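Flavin-dependent thymidylate synthase (Thermus thermophilus, PDB 6J61) probably catalyses the reductive methylation of dUMP to dTMP, with methylenetetrahydrofolate as methyl donor, NADPH as reductant and bound FAD as cofactor. Local coordinates at residues F68-P73 with T166-K171. Sequence-based numbering, arbitrary orientation.
Sequences FHVKAP and TEFYWK
With CG anti to its backbone N (chi1 179°), H69 projects its imidazole from the face of the sheet, and E167, its CG anti to the carbonyl carbon and the chain extended beyond, leans over from the neighbouring strand to meet it. NE2 of H69 donates to OE2 of E167 at 2.9 Å and nearly straight; the oxygen lies in the imidazole plane but is itself approached from above the carboxylate plane. CE1 of Y169 sits over one face of the same imidazole, 3.9 Å from CG of H69, the two rings being oblique at 42°. R16 bonds ND1 of H69, and Y35 of the second subunit bonds OE1 of E167, so ring and carboxylate are each held at two points, an environment consistent with an ionised E167. K71 lies alongside E167, CG to CG at 3.8 Å, before its amine runs on to a salt bridge with E101.

On the other face, CG of F168 takes the crowded position between its N and carbonyl carbon (chi1 57°), which turns a face of the ring to CB of V70 in a CH-pi contact, 3.7 Å from CZ of F168. T166, on this face too, hydrogen-bonds through OG1 to E90, which lines an FAD pocket and is predicted to help bind dUMP.

Antiparallel pairing joins the backbones: F68-W170, V70-F168 and A72-T166 are hydrogen-bonded pairs, from F68 N to W170 O at 2.6 Å to F168 N to V70 O at 2.9 Å.

Strand 65-73 is the middle one of the antiparallel sheet, with 13-21 on its other side; 165-173 pairs in turn with 87-90. The H69-E167 face meets the second subunit; the V70-F168 face packs on helices 74-80 and 191-207, with W80 edge-to-face against both F168 and W170.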
ATOM      1  N   PHE A  68      -2.375  16.463  -8.959  1.00 33.47           N
ATOM      2  CA  PHE A  68      -1.628  17.393  -9.798  1.00 35.09           C
ATOM      3  C   PHE A  68      -1.364  16.917 -11.224  1.00 35.71           C
ATOM      4  O   PHE A  68      -1.428  15.725 -11.529  1.00 35.62           O
ATOM      5  CB  PHE A  68      -0.265  17.725  -9.168  1.00 35.47           C
ATOM      6  CG  PHE A  68      -0.345  18.286  -7.769  1.00 36.95           C
ATOM      7  CD1 PHE A  68      -0.492  17.444  -6.672  1.00 35.62           C
ATOM      8  CD2 PHE A  68      -0.232  19.658  -7.548  1.00 36.33           C
ATOM      9  CE1 PHE A  68      -0.520  17.957  -5.378  1.00 36.68           C
ATOM     10  CE2 PHE A  68      -0.260  20.174  -6.250  1.00 36.42           C
ATOM     11  CZ  PHE A  68      -0.403  19.318  -5.166  1.00 33.23           C
ATOM     12  N   HIS A  69      -1.056  17.886 -12.081  1.00 36.02           N
ATOM     13  CA  HIS A  69      -0.711  17.665 -13.478  1.00 35.62           C
ATOM     14  C   HIS A  69       0.744  18.131 -13.478  1.00 36.09           C
ATOM     15  O   HIS A  69       1.028  19.321 -13.305  1.00 36.73           O
ATOM     16  CB  HIS A  69      -1.576  18.556 -14.379  1.00 38.74           C
ATOM     17  CG  HIS A  69      -1.275  18.432 -15.844  1.00 42.71           C
ATOM     18  ND1 HIS A  69      -1.942  19.161 -16.803  1.00 42.80           N
ATOM     19  CD2 HIS A  69      -0.376  17.669 -16.513  1.00 44.07           C
ATOM     20  CE1 HIS A  69      -1.470  18.855 -17.997  1.00 44.26           C
ATOM     21  NE2 HIS A  69      -0.518  17.951 -17.849  1.00 43.85           N
ATOM     22  N   VAL A  70       1.668  17.191 -13.633  1.00 35.05           N
ATOM     23  CA  VAL A  70       3.087  17.518 -13.598  1.00 33.78           C
ATOM     24  C   VAL A  70       3.809  17.199 -14.898  1.00 35.13           C
ATOM     25  O   VAL A  70       3.601  16.149 -15.506  1.00 36.79           O
ATOM     26  CB  VAL A  70       3.805  16.741 -12.455  1.00 33.26           C
ATOM     27  CG1 VAL A  70       5.243  17.258 -12.269  1.00 30.03           C
ATOM     28  CG2 VAL A  70       3.001  16.850 -11.166  1.00 30.63           C
ATOM     29  N   LYS A  71       4.674  18.116 -15.312  1.00 35.39           N
ATOM     30  CA  LYS A  71       5.475  17.954 -16.520  1.00 35.11           C
ATOM     31  C   LYS A  71       6.915  18.018 -16.018  1.00 33.99           C
ATOM     32  O   LYS A  71       7.317  19.004 -15.394  1.00 32.58           O
ATOM     33  CB  LYS A  71       5.186  19.106 -17.494  1.00 37.36           C
ATOM     34  CG  LYS A  71       5.909  19.009 -18.824  1.00 38.05           C
ATOM     35  CD  LYS A  71       5.530  20.145 -19.757  1.00 37.89           C
ATOM     36  CE  LYS A  71       6.256  19.990 -21.088  1.00 40.31           C
ATOM     37  NZ  LYS A  71       6.096  21.170 -21.982  1.00 41.90           N
ATOM     38  N   ALA A  72       7.687  16.970 -16.275  1.00 34.08           N
ATOM     39  CA  ALA A  72       9.060  16.938 -15.802  1.00 34.18           C
ATOM     40  C   ALA A  72       9.949  15.983 -16.563  1.00 34.36           C
ATOM     41  O   ALA A  72       9.479  15.110 -17.280  1.00 33.56           O
ATOM     42  CB  ALA A  72       9.080  16.567 -14.322  1.00 35.17           C
ATOM     43  N   PRO A  73      11.272  16.138 -16.404  1.00 35.94           N
ATOM     44  CA  PRO A  73      12.241  15.272 -17.081  1.00 35.73           C
ATOM     45  C   PRO A  73      12.071  13.844 -16.553  1.00 38.05           C
ATOM     46  O   PRO A  73      11.768  13.636 -15.376  1.00 40.52           O
ATOM     47  CB  PRO A  73      13.582  15.882 -16.683  1.00 33.24           C
ATOM     48  CG  PRO A  73      13.245  17.311 -16.439  1.00 34.38           C
ATOM     49  CD  PRO A  73      11.956  17.227 -15.688  1.00 33.17           C
ATOM     50  N   THR A 166       8.247  14.684 -19.656  1.00 38.13           N
ATOM     51  CA  THR A 166       7.120  13.759 -19.642  1.00 36.53           C
ATOM     52  C   THR A 166       6.036  14.341 -18.741  1.00 35.37           C
ATOM     53  O   THR A 166       6.325  15.154 -17.868  1.00 34.55           O
ATOM     54  CB  THR A 166       7.542  12.364 -19.122  1.00 38.32           C
ATOM     55  OG1 THR A 166       6.397  11.504 -19.066  1.00 36.75           O
ATOM     56  CG2 THR A 166       8.159  12.472 -17.733  1.00 39.59           C
ATOM     57  N   GLU A 167       4.787  13.948 -18.959  1.00 34.13           N
ATOM     58  CA  GLU A 167       3.702  14.476 -18.140  1.00 34.01           C
ATOM     59  C   GLU A 167       2.927  13.374 -17.473  1.00 33.74           C
ATOM     60  O   GLU A 167       2.861  12.254 -17.984  1.00 32.73           O
ATOM     61  CB  GLU A 167       2.706  15.278 -18.969  1.00 33.31           C
ATOM     62  CG  GLU A 167       3.287  16.373 -19.803  1.00 36.40           C
ATOM     63  CD  GLU A 167       2.202  17.173 -20.495  1.00 38.40           C
ATOM     64  OE1 GLU A 167       2.541  17.910 -21.438  1.00 40.28           O
ATOM     65  OE2 GLU A 167       1.015  17.070 -20.097  1.00 37.04           O
ATOM     66  N   PHE A 168       2.313  13.715 -16.342  1.00 33.08           N
ATOM     67  CA  PHE A 168       1.502  12.775 -15.594  1.00 32.27           C
ATOM     68  C   PHE A 168       0.596  13.442 -14.563  1.00 32.79           C
ATOM     69  O   PHE A 168       0.750  14.616 -14.228  1.00 31.13           O
ATOM     70  CB  PHE A 168       2.394  11.752 -14.886  1.00 32.23           C
ATOM     71  CG  PHE A 168       3.415  12.363 -13.951  1.00 31.34           C
ATOM     72  CD1 PHE A 168       4.679  12.712 -14.415  1.00 29.08           C
ATOM     73  CD2 PHE A 168       3.127  12.528 -12.594  1.00 29.52           C
ATOM     74  CE1 PHE A 168       5.658  13.211 -13.543  1.00 31.14           C
ATOM     75  CE2 PHE A 168       4.096  13.028 -11.712  1.00 33.10           C
ATOM     76  CZ  PHE A 168       5.370  13.368 -12.189  1.00 31.55           C
ATOM     77  N   TYR A 169      -0.367  12.666 -14.083  1.00 33.11           N
ATOM     78  CA  TYR A 169      -1.291  13.103 -13.050  1.00 33.84           C
ATOM     79  C   TYR A 169      -0.808  12.429 -11.774  1.00 34.16           C
ATOM     80  O   TYR A 169      -0.576  11.222 -11.758  1.00 35.51           O
ATOM     81  CB  TYR A 169      -2.716  12.641 -13.377  1.00 33.65           C
ATOM     82  CG  TYR A 169      -3.544  13.683 -14.089  1.00 34.98           C
ATOM     83  CD1 TYR A 169      -2.989  14.462 -15.107  1.00 35.22           C
ATOM     84  CD2 TYR A 169      -4.884  13.894 -13.744  1.00 33.90           C
ATOM     85  CE1 TYR A 169      -3.743  15.429 -15.759  1.00 36.89           C
ATOM     86  CE2 TYR A 169      -5.654  14.858 -14.396  1.00 34.53           C
ATOM     87  CZ  TYR A 169      -5.077  15.624 -15.402  1.00 36.67           C
ATOM     88  OH  TYR A 169      -5.821  16.585 -16.063  1.00 39.17           O
ATOM     89  N   TRP A 170      -0.646  13.206 -10.714  1.00 33.78           N
ATOM     90  CA  TRP A 170      -0.187  12.678  -9.440  1.00 32.50           C
ATOM     91  C   TRP A 170      -1.285  12.927  -8.407  1.00 31.82           C
ATOM     92  O   TRP A 170      -1.651  14.070  -8.126  1.00 28.72           O
ATOM     93  CB  TRP A 170       1.129  13.375  -9.059  1.00 36.64           C
ATOM     94  CG  TRP A 170       1.782  12.905  -7.783  1.00 41.56           C
ATOM     95  CD1 TRP A 170       1.730  13.511  -6.553  1.00 42.43           C
ATOM     96  CD2 TRP A 170       2.570  11.726  -7.611  1.00 43.82           C
ATOM     97  NE1 TRP A 170       2.439  12.776  -5.627  1.00 43.32           N
ATOM     98  CE2 TRP A 170       2.963  11.675  -6.250  1.00 43.87           C
ATOM     99  CE3 TRP A 170       2.985  10.702  -8.473  1.00 46.13           C
ATOM    100  CZ2 TRP A 170       3.746  10.642  -5.736  1.00 46.72           C
ATOM    101  CZ3 TRP A 170       3.772   9.666  -7.956  1.00 47.67           C
ATOM    102  CH2 TRP A 170       4.141   9.647  -6.601  1.00 46.96           C
ATOM    103  N   LYS A 171      -1.829  11.837  -7.871  1.00 32.03           N
ATOM    104  CA  LYS A 171      -2.891  11.895  -6.860  1.00 31.94           C
ATOM    105  C   LYS A 171      -2.364  11.354  -5.533  1.00 32.04           C
ATOM    106  O   LYS A 171      -1.964  10.189  -5.446  1.00 30.91           O
ATOM    107  CB  LYS A 171      -4.093  11.058  -7.303  1.00 29.21           C
ATOM    108  CG  LYS A 171      -5.339  11.304  -6.472  1.00 32.09           C
ATOM    109  CD  LYS A 171      -5.479  10.357  -5.286  1.00 33.57           C
ATOM    110  CE  LYS A 171      -5.997   9.011  -5.711  1.00 34.08           C
ATOM    111  NZ  LYS A 171      -5.944   8.001  -4.619  1.00 39.98           N
TER